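Local coordinates for peptide methionine sulfoxide reductase MSRA (Corynebacterium diphtheriae, PDB 4D7L), which probably repairs oxidised proteins by reducing methionine-(S)-sulfoxide residues back to methionine through thiol-disulfide exchange, at residues M136-G144 with L184-T194. Residues are numbered along the deposited sequence; the frame is centred on the assembly and turned at random. Where two conformers were deposited one is given.
With PGE (triethylene glycol), chain J.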
ATOM      1  N   MET A 136      -3.155   9.638  -4.394  0.53 19.41           N
ATOM      2  CA  MET A 136      -3.135   9.959  -5.826  0.53 20.76           C
ATOM      3  C   MET A 136      -2.003  10.933  -6.163  0.53 22.41           C
ATOM      4  O   MET A 136      -1.319  10.783  -7.181  0.53 25.23           O
ATOM      5  CB  MET A 136      -4.478  10.552  -6.282  0.53 21.79           C
ATOM      6  CG  MET A 136      -5.531   9.493  -6.593  0.53 22.36           C
ATOM      7  SD  MET A 136      -5.092   8.431  -7.997  0.53 19.88           S
ATOM      8  CE  MET A 136      -5.516   9.460  -9.400  0.53 22.30           C
ATOM      9  N   GLU A 137      -1.804  11.930  -5.311  0.53 21.88           N
ATOM     10  CA  GLU A 137      -0.818  12.972  -5.592  0.53 22.93           C
ATOM     11  C   GLU A 137       0.603  12.525  -5.240  0.53 24.61           C
ATOM     12  O   GLU A 137       1.580  13.217  -5.545  0.53 23.53           O
ATOM     13  CB  GLU A 137      -1.192  14.260  -4.853  0.53 28.80           C
ATOM     14  CG  GLU A 137      -2.524  14.842  -5.344  0.53 33.92           C
ATOM     15  CD  GLU A 137      -2.878  16.186  -4.722  0.53 35.23           C
ATOM     16  OE1 GLU A 137      -2.301  16.533  -3.678  0.53 32.84           O
ATOM     17  OE2 GLU A 137      -3.738  16.896  -5.289  0.53 40.55           O
ATOM     18  N   ALA A 138       0.716  11.365  -4.600  1.00 20.50           N
ATOM     19  CA  ALA A 138       2.027  10.852  -4.203  1.00 20.02           C
ATOM     20  C   ALA A 138       2.649   9.834  -5.158  1.00 23.43           C
ATOM     21  O   ALA A 138       3.751   9.360  -4.896  1.00 20.75           O
ATOM     22  CB  ALA A 138       1.938  10.235  -2.820  1.00 21.10           C
ATOM     23  N   HIS A 139       1.970   9.474  -6.246  1.00 16.10           N
ATOM     24  CA  HIS A 139       2.565   8.513  -7.166  1.00 16.64           C
ATOM     25  C   HIS A 139       1.953   8.720  -8.542  1.00 21.94           C
ATOM     26  O   HIS A 139       1.068   9.548  -8.698  1.00 17.99           O
ATOM     27  CB  HIS A 139       2.364   7.067  -6.666  1.00 16.71           C
ATOM     28  CG  HIS A 139       0.982   6.531  -6.865  1.00 15.99           C
ATOM     29  ND1 HIS A 139      -0.140   7.168  -6.382  1.00 14.44           N
ATOM     30  CD2 HIS A 139       0.540   5.404  -7.483  1.00 14.17           C
ATOM     31  CE1 HIS A 139      -1.216   6.469  -6.715  1.00 17.64           C
ATOM     32  NE2 HIS A 139      -0.832   5.401  -7.389  1.00 15.36           N
ATOM     33  N   ASP A 140       2.428   7.967  -9.525  1.00 17.08           N
ATOM     34  CA  ASP A 140       1.851   7.982 -10.855  1.00 19.73           C
ATOM     35  C   ASP A 140       0.894   6.804 -10.954  1.00 18.95           C
ATOM     36  O   ASP A 140       1.336   5.630 -10.964  1.00 18.10           O
ATOM     37  CB  ASP A 140       2.952   7.885 -11.910  1.00 21.13           C
ATOM     38  CG  ASP A 140       2.415   7.953 -13.343  1.00 22.71           C
ATOM     39  OD1 ASP A 140       1.212   7.755 -13.573  1.00 21.69           O
ATOM     40  OD2 ASP A 140       3.218   8.236 -14.239  1.00 21.92           O
ATOM     41  N   PRO A 141      -0.408   7.095 -10.984  1.00 18.06           N
ATOM     42  CA  PRO A 141      -1.387   6.002 -10.944  1.00 15.95           C
ATOM     43  C   PRO A 141      -1.726   5.464 -12.340  1.00 17.60           C
ATOM     44  O   PRO A 141      -2.807   4.903 -12.504  1.00 20.28           O
ATOM     45  CB  PRO A 141      -2.608   6.663 -10.326  1.00 16.00           C
ATOM     46  CG  PRO A 141      -2.541   8.090 -10.927  1.00 20.24           C
ATOM     47  CD  PRO A 141      -1.066   8.425 -10.958  1.00 18.22           C
ATOM     48  N   THR A 142      -0.847   5.653 -13.323  1.00 16.07           N
ATOM     49  CA  THR A 142      -1.150   5.235 -14.692  1.00 16.75           C
ATOM     50  C   THR A 142      -0.170   4.198 -15.229  1.00 16.90           C
ATOM     51  O   THR A 142      -0.218   3.863 -16.424  1.00 21.48           O
ATOM     52  CB  THR A 142      -1.114   6.439 -15.677  1.00 16.91           C
ATOM     53  OG1 THR A 142       0.251   6.884 -15.818  1.00 18.26           O
ATOM     54  CG2 THR A 142      -2.018   7.610 -15.190  1.00 15.48           C
ATOM     55  N   GLN A 143       0.709   3.684 -14.373  1.00 15.31           N
ATOM     56  CA  GLN A 143       1.827   2.882 -14.865  1.00 17.18           C
ATOM     57  C   GLN A 143       1.622   1.364 -14.866  1.00 19.84           C
ATOM     58  O   GLN A 143       2.486   0.634 -15.338  1.00 18.17           O
ATOM     59  CB  GLN A 143       3.092   3.207 -14.065  1.00 17.20           C
ATOM     60  CG  GLN A 143       3.477   4.687 -14.172  1.00 22.08           C
ATOM     61  CD  GLN A 143       4.833   4.962 -13.559  1.00 24.38           C
ATOM     62  OE1 GLN A 143       5.357   4.143 -12.821  1.00 24.46           O
ATOM     63  NE2 GLN A 143       5.417   6.106 -13.886  1.00 24.84           N
ATOM     64  N   GLY A 144       0.486   0.887 -14.383  1.00 17.55           N
ATOM     65  CA  GLY A 144       0.211  -0.533 -14.462  1.00 15.93           C
ATOM     66  C   GLY A 144       1.062  -1.317 -13.476  1.00 18.75           C
ATOM     67  O   GLY A 144       1.032  -1.042 -12.282  1.00 15.38           O
ATOM     68  N   LEU A 184      -4.675  13.529 -16.090  1.00 18.92           N
ATOM     69  CA  LEU A 184      -3.622  12.572 -16.427  1.00 21.22           C
ATOM     70  C   LEU A 184      -3.590  12.299 -17.927  1.00 23.67           C
ATOM     71  O   LEU A 184      -2.518  12.108 -18.509  1.00 22.11           O
ATOM     72  CB  LEU A 184      -3.823  11.291 -15.657  1.00 18.27           C
ATOM     73  CG  LEU A 184      -3.612  11.520 -14.156  1.00 30.80           C
ATOM     74  CD1 LEU A 184      -4.140  10.355 -13.382  1.00 33.23           C
ATOM     75  CD2 LEU A 184      -2.144  11.699 -13.871  1.00 38.74           C
ATOM     76  N   ALA A 185      -4.771  12.271 -18.541  1.00 23.08           N
ATOM     77  CA  ALA A 185      -4.887  12.109 -19.994  1.00 23.24           C
ATOM     78  C   ALA A 185      -4.213  13.298 -20.675  1.00 30.47           C
ATOM     79  O   ALA A 185      -3.533  13.135 -21.694  1.00 30.82           O
ATOM     80  CB  ALA A 185      -6.338  12.004 -20.432  1.00 26.00           C
ATOM     81  N   ALA A 186      -4.445  14.496 -20.134  1.00 23.14           N
ATOM     82  CA  ALA A 186      -3.875  15.712 -20.711  1.00 30.16           C
ATOM     83  C   ALA A 186      -2.356  15.733 -20.534  1.00 22.06           C
ATOM     84  O   ALA A 186      -1.659  16.407 -21.285  1.00 26.28           O
ATOM     85  CB  ALA A 186      -4.505  16.967 -20.096  1.00 34.69           C
ATOM     86  N   ALA A 187      -1.854  15.034 -19.522  1.00 21.02           N
ATOM     87  CA  ALA A 187      -0.414  14.947 -19.304  1.00 23.91           C
ATOM     88  C   ALA A 187       0.232  13.915 -20.228  1.00 27.00           C
ATOM     89  O   ALA A 187       1.441  13.740 -20.212  1.00 26.99           O
ATOM     90  CB  ALA A 187      -0.111  14.617 -17.834  1.00 21.18           C
ATOM     91  N   GLY A 188      -0.571  13.223 -21.033  1.00 21.41           N
ATOM     92  CA  GLY A 188      -0.021  12.303 -22.022  1.00 22.28           C
ATOM     93  C   GLY A 188       0.186  10.923 -21.415  1.00 26.80           C
ATOM     94  O   GLY A 188       0.923  10.095 -21.960  1.00 25.01           O
ATOM     95  N   LEU A 189      -0.434  10.677 -20.261  1.00 20.75           N
ATOM     96  CA  LEU A 189      -0.203   9.430 -19.549  1.00 22.58           C
ATOM     97  C   LEU A 189      -1.223   8.300 -19.801  1.00 27.96           C
ATOM     98  O   LEU A 189      -1.079   7.210 -19.252  1.00 24.90           O
ATOM     99  CB  LEU A 189      -0.143   9.722 -18.053  1.00 27.22           C
ATOM    100  CG  LEU A 189       0.938  10.728 -17.646  1.00 26.11           C
ATOM    101  CD1 LEU A 189       0.964  10.851 -16.125  1.00 25.97           C
ATOM    102  CD2 LEU A 189       2.288  10.298 -18.188  1.00 31.16           C
ATOM    103  N   GLY A 190      -2.247   8.533 -20.611  1.00 24.11           N
ATOM    104  CA  GLY A 190      -3.246   7.487 -20.818  1.00 19.70           C
ATOM    105  C   GLY A 190      -4.078   7.191 -19.558  1.00 24.71           C
ATOM    106  O   GLY A 190      -4.247   8.062 -18.696  1.00 25.03           O
ATOM    107  N   ARG A 191      -4.581   5.961 -19.448  0.96 19.42           N
ATOM    108  CA  ARG A 191      -5.587   5.578 -18.444  0.96 18.58           C
ATOM    109  C   ARG A 191      -5.064   5.376 -17.032  0.96 24.16           C
ATOM    110  O   ARG A 191      -3.915   5.001 -16.851  0.96 20.07           O
ATOM    111  CB  ARG A 191      -6.281   4.274 -18.870  0.96 21.06           C
ATOM    112  CG  ARG A 191      -7.198   4.384 -20.085  0.96 29.61           C
ATOM    113  CD  ARG A 191      -7.597   2.984 -20.616  0.96 38.28           C
ATOM    114  NE  ARG A 191      -6.435   2.245 -21.119  0.96 57.58           N
ATOM    115  CZ  ARG A 191      -6.485   1.247 -22.004  0.96 61.84           C
ATOM    116  NH1 ARG A 191      -7.649   0.848 -22.508  0.96 64.30           N
ATOM    117  NH2 ARG A 191      -5.365   0.649 -22.394  0.96 49.69           N
ATOM    118  N   ILE A 192      -5.914   5.631 -16.036  1.00 16.43           N
ATOM    119  CA  ILE A 192      -5.576   5.322 -14.650  1.00 18.77           C
ATOM    120  C   ILE A 192      -5.624   3.809 -14.448  1.00 20.91           C
ATOM    121  O   ILE A 192      -6.582   3.180 -14.872  1.00 19.45           O
ATOM    122  CB  ILE A 192      -6.540   5.999 -13.663  1.00 24.64           C
ATOM    123  CG1 ILE A 192      -6.347   7.518 -13.700  1.00 21.52           C
ATOM    124  CG2 ILE A 192      -6.300   5.478 -12.247  1.00 20.80           C
ATOM    125  CD1 ILE A 192      -7.426   8.301 -12.967  1.00 23.25           C
ATOM    126  N   THR A 193      -4.614   3.230 -13.807  1.00 14.04           N
ATOM    127  CA  THR A 193      -4.577   1.772 -13.636  1.00 17.00           C
ATOM    128  C   THR A 193      -4.867   1.327 -12.189  1.00 22.20           C
ATOM    129  O   THR A 193      -4.884   0.130 -11.892  1.00 19.08           O
ATOM    130  CB  THR A 193      -3.199   1.210 -14.056  1.00 20.91           C
ATOM    131  OG1 THR A 193      -2.179   1.813 -13.255  1.00 20.20           O
ATOM    132  CG2 THR A 193      -2.925   1.519 -15.521  1.00 17.89           C
ATOM    133  N   THR A 194      -5.075   2.285 -11.288  1.00 18.25           N
ATOM    134  CA  THR A 194      -5.404   1.980  -9.877  1.00 14.20           C
ATOM    135  C   THR A 194      -6.540   0.958  -9.740  1.00 18.20           C
ATOM    136  O   THR A 194      -7.584   1.101 -10.338  1.00 16.98           O
ATOM    137  CB  THR A 194      -5.837   3.272  -9.123  1.00 22.44           C
ATOM    138  OG1 THR A 194      -4.857   4.293  -9.332  1.00 17.91           O
ATOM    139  CG2 THR A 194      -6.013   3.022  -7.598  1.00 17.62           C
TER
HETATM  140  C1  PGE J1226      -1.652  11.857 -10.218  0.92 45.40           C
HETATM  141  O1  PGE J1226      -0.253  11.784  -9.983  0.92 40.66           O
HETATM  142  C2  PGE J1226      -2.202  13.072  -9.501  0.92 47.74           C
HETATM  143  O2  PGE J1226      -1.648  14.231 -10.089  0.92 50.00           O
HETATM  144  O   HOH W   1      -1.950   3.951 -18.515  1.00 19.77           O
HETATM  145  O   HOH W   2       1.365   6.190 -18.241  1.00 30.82           O
HETATM  146  O   HOH W   3      -1.071   0.222 -11.295  1.00 19.55           O
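Thr-193 and Pro-141 join the two loops through their backbones. Thr-193 N gives a nearly straight bond, in the carbonyl plane, to Pro-141 O (2.8 Å, 167°). The hydroxyl of Thr-193 extends this link: with chi1 at 59°, OG1 sits between its own backbone N and carbonyl carbon and accepts from Gly-144 N at 3.0 Å. Gly-144 has positive phi, a conformation glycine adopts with ease.

Asp-140 prepares Thr-142 for the contact. Its OD1 accepts from Thr-142 N, closing an Asx turn, and from Thr-142 OG1 (2.6 Å); the donors come from the anti and syn sides, both tilted out of the carboxylate plane, so OD1 is gripped twice. Thr-142 thus keeps its hydroxyl toward Asp-140, while CB rests 3.4 Å from Arg-191 O. Water bridges Thr-142 OG1 to Leu-189 O.

Apolar contact fills the flank. The compact ring of Pro-141 meets Leu-184 tip to tip, CG to CD1 at 3.7 Å, and the Thr-142 side chain crosses that of Leu-184 obliquely, CG2 lying 3.9 Å from Leu-184 CD1. In one of its two modelled conformers, Met-136 places CE 4.2 Å from Ile-192 CD1, beside Val-177 of helix 166-186.

Helix 166-186 ends in a Schellman motif, with Gly-188 at positive phi, before the chain continues into edge strand 195-198. The contact therefore ties the loop after helix 128-137 to an alpha-to-beta connection at the surface of the mixed alpha/beta MsrA fold.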